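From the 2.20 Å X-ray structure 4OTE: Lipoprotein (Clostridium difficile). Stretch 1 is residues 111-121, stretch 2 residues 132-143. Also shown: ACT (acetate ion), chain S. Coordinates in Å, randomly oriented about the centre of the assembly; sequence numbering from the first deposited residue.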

# COMPACT_ATOMS: atom_id res chain seq x y z
N ASN A 111 -9.53 -2.72 8.33
CA ASN A 111 -10.05 -2.62 6.97
C ASN A 111 -10.48 -4.01 6.48
O ASN A 111 -9.65 -4.91 6.39
CB ASN A 111 -8.99 -2.03 6.04
CG ASN A 111 -9.46 -1.92 4.60
OD1 ASN A 111 -9.40 -2.88 3.83
ND2 ASN A 111 -9.91 -0.73 4.21
N PRO A 112 -11.78 -4.19 6.16
CA PRO A 112 -12.28 -5.53 5.78
C PRO A 112 -11.51 -6.21 4.65
O PRO A 112 -11.27 -7.42 4.72
CB PRO A 112 -13.73 -5.25 5.35
CG PRO A 112 -14.12 -4.03 6.11
CD PRO A 112 -12.87 -3.20 6.24
N SER A 113 -11.13 -5.45 3.63
CA SER A 113 -10.39 -6.00 2.49
C SER A 113 -8.97 -6.43 2.87
O SER A 113 -8.54 -7.52 2.51
CB SER A 113 -10.35 -5.00 1.34
OG SER A 113 -11.66 -4.68 0.93
N SER A 114 -8.26 -5.57 3.60
CA SER A 114 -6.91 -5.87 4.09
C SER A 114 -6.92 -7.06 5.05
O SER A 114 -6.07 -7.95 4.95
CB SER A 114 -6.30 -4.66 4.79
OG SER A 114 -6.32 -3.51 3.96
N CYS A 115 -7.87 -7.05 5.98
CA CYS A 115 -8.05 -8.14 6.94
C CYS A 115 -8.26 -9.47 6.22
O CYS A 115 -7.54 -10.44 6.46
CB CYS A 115 -9.24 -7.85 7.84
SG CYS A 115 -9.62 -9.14 9.04
N SER A 116 -9.24 -9.50 5.33
CA SER A 116 -9.55 -10.68 4.53
C SER A 116 -8.33 -11.18 3.74
O SER A 116 -8.03 -12.38 3.71
CB SER A 116 -10.70 -10.36 3.56
OG SER A 116 -10.95 -11.44 2.69
N LYS A 117 -7.63 -10.24 3.11
CA LYS A 117 -6.45 -10.57 2.31
C LYS A 117 -5.31 -11.12 3.17
O LYS A 117 -4.63 -12.07 2.78
CB LYS A 117 -6.00 -9.32 1.56
CG LYS A 117 -4.90 -9.56 0.55
CD LYS A 117 -4.87 -8.48 -0.52
CE LYS A 117 -4.79 -7.08 0.07
NZ LYS A 117 -4.84 -6.05 -1.00
N ASN A 118 -5.12 -10.53 4.35
CA ASN A 118 -4.12 -11.01 5.30
C ASN A 118 -4.41 -12.42 5.81
O ASN A 118 -3.48 -13.23 5.96
CB ASN A 118 -4.00 -10.04 6.49
CG ASN A 118 -3.24 -8.78 6.14
OD1 ASN A 118 -2.55 -8.70 5.12
ND2 ASN A 118 -3.34 -7.78 7.00
N LEU A 119 -5.68 -12.72 6.07
CA LEU A 119 -6.07 -14.05 6.53
C LEU A 119 -5.82 -15.10 5.45
O LEU A 119 -5.40 -16.21 5.76
CB LEU A 119 -7.54 -14.08 6.96
CG LEU A 119 -7.88 -13.28 8.22
CD1 LEU A 119 -9.39 -13.21 8.39
CD2 LEU A 119 -7.23 -13.88 9.46
N ARG A 120 -6.06 -14.73 4.19
CA ARG A 120 -5.79 -15.64 3.07
C ARG A 120 -4.30 -15.86 2.84
O ARG A 120 -3.90 -16.95 2.41
CB ARG A 120 -6.46 -15.14 1.79
CG ARG A 120 -7.98 -15.20 1.84
CD ARG A 120 -8.58 -15.96 0.67
NE ARG A 120 -10.03 -16.17 0.83
CZ ARG A 120 -10.61 -17.31 1.20
NH1 ARG A 120 -9.90 -18.40 1.47
NH2 ARG A 120 -11.94 -17.36 1.30
N TYR A 121 -3.47 -14.86 3.14
CA TYR A 121 -2.02 -15.06 3.10
C TYR A 121 -1.63 -16.11 4.13
O TYR A 121 -0.89 -17.05 3.83
CB TYR A 121 -1.24 -13.76 3.37
CG TYR A 121 -1.36 -12.67 2.31
CD1 TYR A 121 -1.38 -12.98 0.95
CD2 TYR A 121 -1.41 -11.33 2.68
CE1 TYR A 121 -1.48 -11.99 -0.01
CE2 TYR A 121 -1.50 -10.33 1.72
CZ TYR A 121 -1.54 -10.66 0.38
OH TYR A 121 -1.63 -9.65 -0.57
N LYS A 132 -14.24 -21.80 1.16
CA LYS A 132 -13.91 -21.62 -0.26
C LYS A 132 -14.72 -20.47 -0.87
O LYS A 132 -15.77 -20.10 -0.37
CB LYS A 132 -14.16 -22.91 -1.05
CG LYS A 132 -13.02 -23.92 -0.98
CD LYS A 132 -12.78 -24.41 0.44
CE LYS A 132 -11.79 -25.56 0.48
NZ LYS A 132 -12.44 -26.88 0.22
N GLY A 133 -14.20 -19.92 -1.98
CA GLY A 133 -14.83 -18.80 -2.67
C GLY A 133 -13.88 -17.63 -2.80
O GLY A 133 -12.66 -17.78 -2.66
N ASP A 134 -14.43 -16.45 -3.08
CA ASP A 134 -13.64 -15.22 -3.19
C ASP A 134 -14.25 -14.04 -2.41
O ASP A 134 -13.86 -12.89 -2.61
CB ASP A 134 -13.44 -14.84 -4.66
CG ASP A 134 -14.75 -14.58 -5.40
OD1 ASP A 134 -15.80 -15.15 -5.00
OD2 ASP A 134 -14.74 -13.82 -6.38
N GLY A 135 -15.20 -14.32 -1.51
CA GLY A 135 -15.82 -13.29 -0.68
C GLY A 135 -14.94 -12.93 0.49
O GLY A 135 -14.02 -13.67 0.84
N LEU A 136 -15.22 -11.78 1.11
CA LEU A 136 -14.42 -11.30 2.24
C LEU A 136 -14.54 -12.22 3.45
O LEU A 136 -15.64 -12.62 3.83
CB LEU A 136 -14.84 -9.88 2.64
CG LEU A 136 -14.55 -8.76 1.64
CD1 LEU A 136 -15.07 -7.43 2.17
CD2 LEU A 136 -13.06 -8.66 1.32
N VAL A 137 -13.39 -12.55 4.04
CA VAL A 137 -13.35 -13.38 5.25
C VAL A 137 -12.87 -12.57 6.44
O VAL A 137 -12.16 -11.57 6.29
CB VAL A 137 -12.45 -14.63 5.07
CG1 VAL A 137 -13.02 -15.54 3.99
CG2 VAL A 137 -11.01 -14.25 4.74
N SER A 138 -13.28 -13.01 7.63
CA SER A 138 -12.88 -12.39 8.89
C SER A 138 -12.44 -13.49 9.86
O SER A 138 -12.66 -14.68 9.57
CB SER A 138 -14.06 -11.59 9.47
OG SER A 138 -15.08 -12.45 9.95
N PRO A 139 -11.83 -13.12 11.00
CA PRO A 139 -11.41 -14.13 11.99
C PRO A 139 -12.55 -15.04 12.49
O PRO A 139 -12.29 -16.16 12.95
CB PRO A 139 -10.86 -13.28 13.14
CG PRO A 139 -10.42 -12.01 12.50
CD PRO A 139 -11.38 -11.77 11.37
N LYS A 140 -13.79 -14.56 12.41
CA LYS A 140 -14.97 -15.38 12.72
C LYS A 140 -15.13 -16.57 11.77
O LYS A 140 -15.73 -17.58 12.14
CB LYS A 140 -16.23 -14.51 12.66
N ASP A 141 -14.58 -16.47 10.56
CA ASP A 141 -14.77 -17.48 9.52
C ASP A 141 -13.66 -18.53 9.46
O ASP A 141 -13.65 -19.38 8.57
CB ASP A 141 -14.87 -16.79 8.15
CG ASP A 141 -15.89 -15.67 8.15
OD1 ASP A 141 -16.99 -15.87 8.70
OD2 ASP A 141 -15.59 -14.59 7.60
N ILE A 142 -12.72 -18.49 10.41
CA ILE A 142 -11.62 -19.45 10.43
C ILE A 142 -12.14 -20.84 10.78
O ILE A 142 -12.71 -21.04 11.85
CB ILE A 142 -10.52 -19.03 11.43
CG1 ILE A 142 -9.81 -17.76 10.93
CG2 ILE A 142 -9.51 -20.15 11.63
CD1 ILE A 142 -8.95 -17.08 11.97
N ILE A 143 -11.94 -21.79 9.87
CA ILE A 143 -12.38 -23.17 10.08
C ILE A 143 -11.39 -23.88 11.00
O ILE A 143 -11.73 -24.21 12.13
CB ILE A 143 -12.56 -23.92 8.74
CG1 ILE A 143 -13.66 -23.26 7.91
CG2 ILE A 143 -12.90 -25.39 8.99
CD1 ILE A 143 -13.81 -23.81 6.51
C ACT S . -1.94 -4.20 0.00
O ACT S . -1.04 -4.24 0.88
OXT ACT S . -2.88 -3.39 0.03
CH3 ACT S . -1.86 -5.18 -1.12

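A helix often binds a neighbouring loop by offering one apolar stripe and a single well-placed polar group, so that the loop is both packed and fixed in register. The contact between residues 111-121 and 132-143 of this lipoprotein is a compact example, burying 516 Å² counted over both sides. The helix runs from Pro-112 onward, and the facing segment is largely irregular, with a short 3-10 turn at 139-141.

Val-137 lies at the centre and is the residue most covered by the other stretch. Its backbone comes closest to the helix at Ser-116, where the two CA atoms are 4.7 Å apart. Ser-116 points its CB toward the loop and, with chi1 in the t well, places OG to accept a nearly straight hydrogen bond from the backbone: Val-137 N to Ser-116 OG is 3.0 Å, with an angle of 172° at the hydrogen. The serine hydroxyl thus pins this point of the loop to the helix, and serine is small enough to allow the close approach. The backbone also meets the helix through a CA-H...O contact, Ser-116 CA to Val-137 O, at 3.3 Å. The branched valine side chain, meanwhile, reaches three helix residues: its CG2 lies 3.5 Å from Ser-116 OG and 4.1 Å from Leu-119 CB, while its CG1 lies 3.4 Å from Arg-120 NH2.

Arg-120 shows how a long polar side chain can cover residues of the second stretch without a hydrogen bond to them; its NH1 and NH2 are hydrogen-bonded just outside the two stretches. Its CB points sideways, but the end of the chain comes nearer, and the guanidinium lies beside Val-137 with Gly-133 O over one face, 4.0 Å from Arg-120 NH2. Gly-135 O sits at the edge, 4.3 Å from Arg-120 NH2. Gly-133 itself adopts backbone angles, 124/-162, that would jam a CB against the preceding carbonyl oxygen.

Leu-119, one turn beyond Cys-115, adds to the buried apolar part. Its CB points toward the loop, and Leu-119 CD1 packs against the start of the 3-10 turn, 3.4 Å from Ser-138 C and 3.9 Å from Pro-139 CD. Cys-115 SG touches the same proline carbon, Pro-139 CD, at 3.9 Å, so the rigid ring rests against two helix side chains. The turn is steadied from within by Asp-141, whose OD2 accepts from Ser-138 N at 2.8 Å. Towards the helix start, Leu-136 extends the apolar contact, its CD1 lying 4.1 Å from Pro-112 CB.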